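Local coordinates for Rd1NTF2_04 (PDB 6W3G), which is a synthetic, de novo designed protein with an NTF2-like fold, probably made to explore diverse pocket structures, at residues R19-T24 against E32-N37; V87-N92 against T96-V101. All blocks are in the same frame, centred on the assembly; numbering follows the deposited sequence. Where two conformers were deposited one is given.

Interaction 1: residues R19-T24 against E32-N37; sequences REMMKT and ELFDPN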
loop_
_atom_site.group_PDB
_atom_site.type_symbol
_atom_site.label_atom_id
_atom_site.label_comp_id
_atom_site.label_asym_id
_atom_site.label_seq_id
_atom_site.Cartn_x
_atom_site.Cartn_y
_atom_site.Cartn_z
ATOM N N ARG A 19 0.003 6.100 2.992
ATOM C CA ARG A 19 0.388 6.943 1.872
ATOM C C ARG A 19 1.772 7.543 2.085
ATOM O O ARG A 19 2.586 7.592 1.153
ATOM C CB ARG A 19 -0.666 8.032 1.690
ATOM C CG ARG A 19 -0.490 8.850 0.456
ATOM C CD ARG A 19 -1.651 9.810 0.290
ATOM N NE ARG A 19 -1.343 10.815 -0.717
ATOM C CZ ARG A 19 -0.718 11.962 -0.469
ATOM N NH1 ARG A 19 -0.338 12.270 0.764
ATOM N NH2 ARG A 19 -0.482 12.804 -1.461
ATOM N N GLU A 20 2.065 8.000 3.306
ATOM C CA GLU A 20 3.377 8.565 3.598
ATOM C C GLU A 20 4.466 7.505 3.492
ATOM O O GLU A 20 5.558 7.781 2.982
ATOM C CB GLU A 20 3.366 9.195 4.990
ATOM C CG GLU A 20 4.637 9.944 5.370
ATOM C CD GLU A 20 4.960 11.088 4.425
ATOM O OE1 GLU A 20 4.036 11.597 3.749
ATOM O OE2 GLU A 20 6.147 11.476 4.365
ATOM N N MET A 21 4.193 6.285 3.972
ATOM C CA MET A 21 5.168 5.204 3.856
ATOM C C MET A 21 5.448 4.879 2.397
ATOM O O MET A 21 6.584 4.564 2.026
ATOM C CB MET A 21 4.669 3.951 4.579
ATOM C CG MET A 21 5.490 2.684 4.299
ATOM S SD MET A 21 4.735 1.188 4.978
ATOM C CE MET A 21 3.418 0.927 3.792
ATOM N N MET A 22 4.414 4.923 1.557
ATOM C CA MET A 22 4.590 4.612 0.148
ATOM C C MET A 22 5.494 5.603 -0.573
ATOM O O MET A 22 6.007 5.270 -1.647
ATOM C CB MET A 22 3.228 4.574 -0.540
ATOM C CG MET A 22 2.364 3.428 -0.100
ATOM S SD MET A 22 3.060 1.888 -0.691
ATOM C CE MET A 22 2.626 1.986 -2.426
ATOM N N LYS A 23 5.688 6.811 -0.028
ATOM C CA LYS A 23 6.579 7.777 -0.667
ATOM C C LYS A 23 8.026 7.308 -0.620
ATOM O O LYS A 23 8.753 7.419 -1.613
ATOM C CB LYS A 23 6.465 9.152 0.003
ATOM C CG LYS A 23 5.195 9.916 -0.340
ATOM N N THR A 24 8.462 6.788 0.526
ATOM C CA THR A 24 9.856 6.439 0.744
ATOM C C THR A 24 10.097 4.952 0.950
ATOM O O THR A 24 11.258 4.523 0.934
ATOM C CB THR A 24 10.398 7.188 1.973
ATOM O OG1 THR A 24 9.628 6.819 3.127
ATOM C CG2 THR A 24 10.319 8.701 1.760
ATOM N N GLU A 32 5.207 -1.246 11.236
ATOM C CA GLU A 32 4.001 -0.921 11.980
ATOM C C GLU A 32 2.746 -1.213 11.170
ATOM O O GLU A 32 1.741 -1.649 11.740
ATOM C CB GLU A 32 4.019 0.549 12.409
ATOM N N LEU A 33 2.796 -1.019 9.852
ATOM C CA LEU A 33 1.592 -1.019 9.028
ATOM C C LEU A 33 1.282 -2.378 8.414
ATOM O O LEU A 33 0.105 -2.696 8.190
ATOM C CB LEU A 33 1.729 0.005 7.900
ATOM C CG LEU A 33 1.874 1.471 8.319
ATOM C CD1 LEU A 33 1.882 2.380 7.105
ATOM C CD2 LEU A 33 0.773 1.873 9.278
ATOM N N PHE A 34 2.306 -3.166 8.099
ATOM C CA PHE A 34 2.136 -4.445 7.430
ATOM C C PHE A 34 2.060 -5.577 8.459
ATOM O O PHE A 34 2.871 -5.647 9.388
ATOM C CB PHE A 34 3.300 -4.718 6.472
ATOM C CG PHE A 34 3.239 -3.946 5.183
ATOM C CD1 PHE A 34 2.153 -4.081 4.334
ATOM C CD2 PHE A 34 4.280 -3.112 4.799
ATOM C CE1 PHE A 34 2.091 -3.384 3.148
ATOM C CE2 PHE A 34 4.222 -2.416 3.612
ATOM C CZ PHE A 34 3.131 -2.548 2.789
ATOM N N ASP A 35 1.084 -6.462 8.288
ATOM C CA ASP A 35 1.108 -7.730 9.003
ATOM C C ASP A 35 2.387 -8.467 8.631
ATOM O O ASP A 35 2.883 -8.333 7.514
ATOM C CB ASP A 35 -0.113 -8.568 8.615
ATOM C CG ASP A 35 -0.314 -9.772 9.495
ATOM O OD1 ASP A 35 -1.015 -9.652 10.514
ATOM O OD2 ASP A 35 0.224 -10.845 9.149
ATOM N N PRO A 36 2.944 -9.262 9.542
ATOM C CA PRO A 36 4.153 -10.023 9.186
ATOM C C PRO A 36 3.958 -10.948 8.003
ATOM O O PRO A 36 4.917 -11.230 7.274
ATOM C CB PRO A 36 4.457 -10.804 10.473
ATOM C CG PRO A 36 3.847 -10.012 11.552
ATOM C CD PRO A 36 2.620 -9.370 10.973
ATOM N N ASN A 37 2.749 -11.453 7.796
ATOM C CA ASN A 37 2.461 -12.365 6.700
ATOM C C ASN A 37 1.672 -11.675 5.593
ATOM O O ASN A 37 0.917 -12.319 4.868
ATOM C CB ASN A 37 1.691 -13.579 7.207
#
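M21 swings its CG anti to the backbone N (chi1 169°), runs on extended, and then bends at the thioether, which turns its methyl onto F34. The ring in turn has its CG anti to the carbonyl carbon (chi1 -76°), and that torsion brings the ring end nearer helix 11-24. In the conformer described, M21 CE lies 3.4 Å from F34 CE2, the two side chains crossing at a slant. The sulfur takes part too: M21 SD sits 4.8 Å from the centroid of the F34 ring, well off its normal, an oblique Met-aromatic contact. L33 approaches M21 tip to tip, and its CD1 stops 3.8 Å from M21 SD. In the NTF2-like cone, helices pack over the concave side of a curved sheet, and here helix 11-24 meets the point where helix 27-33 gives way to strand 34-35. F34 is the first residue to leave helical geometry, and its ring also packs on A53 and I57 of helix 50-63 and on I113 of strand 111-118. Beyond it the chain turns a corner in an Asx turn, where N37 N donates to D35 OD2 over 2.9 Å, reaching the carboxylate on its anti side.

Interaction 2: residues V87-N92 against T96-V101; sequences VHYEKN and TYDRYV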
loop_
_atom_site.group_PDB
_atom_site.type_symbol
_atom_site.label_atom_id
_atom_site.label_comp_id
_atom_site.label_asym_id
_atom_site.label_seq_id
_atom_site.Cartn_x
_atom_site.Cartn_y
_atom_site.Cartn_z
ATOM N N VAL A 87 -2.921 4.793 -7.929
ATOM C CA VAL A 87 -1.528 5.218 -7.955
ATOM C C VAL A 87 -1.214 5.655 -9.379
ATOM O O VAL A 87 -1.474 4.906 -10.323
ATOM C CB VAL A 87 -0.582 4.093 -7.501
ATOM C CG1 VAL A 87 0.849 4.610 -7.405
ATOM C CG2 VAL A 87 -1.027 3.536 -6.152
ATOM N N HIS A 88 -0.705 6.871 -9.521
ATOM C CA HIS A 88 -0.277 7.430 -10.799
ATOM C C HIS A 88 1.248 7.416 -10.817
ATOM O O HIS A 88 1.882 8.141 -10.036
ATOM C CB HIS A 88 -0.803 8.853 -10.974
ATOM C CG HIS A 88 -2.284 8.988 -10.798
ATOM N ND1 HIS A 88 -2.907 10.212 -10.685
ATOM C CD2 HIS A 88 -3.267 8.057 -10.722
ATOM C CE1 HIS A 88 -4.209 10.031 -10.544
ATOM N NE2 HIS A 88 -4.454 8.733 -10.565
ATOM N N TYR A 89 1.820 6.593 -11.708
ATOM C CA TYR A 89 3.260 6.436 -11.880
ATOM C C TYR A 89 3.690 7.202 -13.126
ATOM O O TYR A 89 3.320 6.817 -14.237
ATOM C CB TYR A 89 3.617 4.954 -12.044
ATOM C CG TYR A 89 3.211 4.020 -10.928
ATOM C CD1 TYR A 89 4.003 3.885 -9.799
ATOM C CD2 TYR A 89 2.068 3.235 -11.029
ATOM C CE1 TYR A 89 3.658 3.019 -8.779
ATOM C CE2 TYR A 89 1.714 2.363 -10.009
ATOM C CZ TYR A 89 2.513 2.256 -8.892
ATOM O OH TYR A 89 2.193 1.402 -7.853
ATOM N N GLU A 90 4.499 8.254 -12.960
ATOM C CA GLU A 90 4.969 9.049 -14.089
ATOM C C GLU A 90 6.419 8.720 -14.415
ATOM O O GLU A 90 7.275 8.719 -13.514
ATOM C CB GLU A 90 4.836 10.542 -13.788
ATOM C CG GLU A 90 5.291 11.407 -14.931
ATOM C CD GLU A 90 5.140 12.867 -14.616
ATOM O OE1 GLU A 90 4.674 13.176 -13.497
ATOM O OE2 GLU A 90 5.494 13.693 -15.481
ATOM N N LYS A 91 6.682 8.460 -15.699
ATOM C CA LYS A 91 8.030 8.156 -16.187
ATOM C C LYS A 91 8.168 8.745 -17.583
ATOM O O LYS A 91 7.573 8.237 -18.530
ATOM C CB LYS A 91 8.289 6.653 -16.217
ATOM C CG LYS A 91 9.731 6.290 -16.557
ATOM C CD LYS A 91 9.982 4.788 -16.440
ATOM C CE LYS A 91 11.458 4.438 -16.632
ATOM N NZ LYS A 91 12.338 4.988 -15.554
ATOM N N ASN A 92 8.953 9.816 -17.694
ATOM C CA ASN A 92 9.363 10.350 -18.987
ATOM C C ASN A 92 8.159 10.710 -19.858
ATOM O O ASN A 92 8.056 10.305 -21.014
ATOM C CB ASN A 92 10.270 9.355 -19.713
ATOM C CG ASN A 92 11.073 10.012 -20.813
ATOM O OD1 ASN A 92 11.256 11.236 -20.807
ATOM N ND2 ASN A 92 11.557 9.214 -21.760
ATOM N N THR A 96 1.142 6.032 -15.847
ATOM C CA THR A 96 0.385 4.800 -15.700
ATOM C C THR A 96 -0.556 4.967 -14.518
ATOM O O THR A 96 -0.168 5.512 -13.486
ATOM C CB THR A 96 1.319 3.609 -15.482
ATOM O OG1 THR A 96 2.185 3.473 -16.613
ATOM C CG2 THR A 96 0.542 2.318 -15.319
ATOM N N TYR A 97 -1.787 4.509 -14.667
ATOM C CA TYR A 97 -2.826 4.705 -13.660
ATOM C C TYR A 97 -3.285 3.348 -13.157
ATOM O O TYR A 97 -4.008 2.632 -13.858
ATOM C CB TYR A 97 -4.007 5.481 -14.252
ATOM C CG TYR A 97 -3.654 6.863 -14.743
ATOM C CD1 TYR A 97 -3.044 7.050 -15.980
ATOM C CD2 TYR A 97 -3.914 7.982 -13.967
ATOM C CE1 TYR A 97 -2.714 8.321 -16.433
ATOM C CE2 TYR A 97 -3.590 9.251 -14.417
ATOM C CZ TYR A 97 -2.991 9.412 -15.646
ATOM O OH TYR A 97 -2.668 10.676 -16.084
ATOM N N ASP A 98 -2.874 2.996 -11.945
ATOM C CA ASP A 98 -3.206 1.715 -11.354
ATOM C C ASP A 98 -4.237 1.951 -10.259
ATOM O O ASP A 98 -4.425 3.075 -9.778
ATOM C CB ASP A 98 -1.964 1.029 -10.770
ATOM C CG ASP A 98 -1.094 0.362 -11.825
ATOM O OD1 ASP A 98 -1.539 0.193 -12.978
ATOM O OD2 ASP A 98 0.045 -0.007 -11.486
ATOM N N ARG A 99 -4.924 0.877 -9.899
ATOM C CA ARG A 99 -5.839 0.884 -8.770
ATOM C C ARG A 99 -5.529 -0.327 -7.908
ATOM O O ARG A 99 -5.257 -1.412 -8.426
ATOM C CB ARG A 99 -7.295 0.854 -9.228
ATOM C CG ARG A 99 -8.297 0.648 -8.110
ATOM C CD ARG A 99 -9.684 0.475 -8.697
ATOM N NE ARG A 99 -10.287 1.759 -9.014
ATOM C CZ ARG A 99 -11.140 1.965 -10.017
ATOM N NH1 ARG A 99 -11.491 0.975 -10.830
ATOM N NH2 ARG A 99 -11.636 3.173 -10.213
ATOM N N TYR A 100 -5.522 -0.109 -6.602
ATOM C CA TYR A 100 -5.255 -1.155 -5.637
ATOM C C TYR A 100 -6.389 -1.232 -4.628
ATOM O O TYR A 100 -7.031 -0.223 -4.296
ATOM C CB TYR A 100 -3.958 -0.923 -4.875
ATOM C CG TYR A 100 -2.724 -1.226 -5.665
ATOM C CD1 TYR A 100 -2.192 -0.302 -6.535
ATOM C CD2 TYR A 100 -2.094 -2.458 -5.538
ATOM C CE1 TYR A 100 -1.043 -0.593 -7.271
ATOM C CE2 TYR A 100 -0.961 -2.757 -6.248
ATOM C CZ TYR A 100 -0.441 -1.828 -7.119
ATOM O OH TYR A 100 0.695 -2.140 -7.835
ATOM N N VAL A 101 -6.590 -2.440 -4.099
ATOM C CA VAL A 101 -7.504 -2.683 -3.004
ATOM C C VAL A 101 -6.691 -3.270 -1.866
ATOM O O VAL A 101 -5.893 -4.192 -2.075
ATOM C CB VAL A 101 -8.648 -3.629 -3.411
ATOM C CG1 VAL A 101 -9.561 -3.862 -2.227
ATOM C CG2 VAL A 101 -9.444 -3.028 -4.571
HETATM O O HOH W 1 4.374 5.297 -16.666
#
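T96 pairs with Y89 near the turn of a beta hairpin, strands 80-91 and 94-106, which forms part of the curved sheet of the NTF2-like fold. This antiparallel pair is hydrogen-bonded: T96 N donates to Y89 O and Y89 N to T96 O. A water adds a further link, donating to Y89 O and lying 2.8 Å from T96 OG1. T96 O also receives a CA-H...O contact from H88 CA. At Y97 the pair with H88 is non-hydrogen-bonded, and the rings take over: the Y97 edge leads with CD2, 3.3 Å from H88 CD2, over one face of the imidazole. The planes stand 58° apart, a T-shaped (edge-to-face) stack tilted from the perpendicular. Both rings get there with CG anti to the carbonyl carbon, chi1 -54° in H88 and -61° in Y97. An alanine in place of H88 is likely to leave the Y97 edge without the face it rests against, and its ring freer to turn. D98 returns to the face that carries T96 and Y89, bonded through its backbone to V87 in both directions, with D98 N 2.9 Å from V87 O. The side chains of D98 and Y89 cross at about a right angle, D98 OD2 lying 3.3 Å from Y89 CE2, while D98 CB lies at the edge of that ring, in its plane. V87 CG1 lies over one face of the same ring, toward its CZ rim, and Y64 meets it from outside the hairpin. Y100, whose ring also meets F85, lies obliquely across V87, with Y100 CD1 4.0 Å from V87 CG2.

Interactions 1 and 2 illustrate the two halves of an NTF2-like fold, the helical layer and the sheet it covers. Their centres lie about 18 Å apart, and their nearest atoms, about 5 Å apart, do not touch. Interaction 1 is wholly buried, about 6 Å from the centre of the chain; interaction 2 sits further out, about 12 Å from that centre, and is partly buried. Strand 111-118 connects them indirectly, touching both through F34 on I113 and Y100 on L116. Pockets in this fold lie between helices and sheet, and the buried interaction 1 probably borders that region.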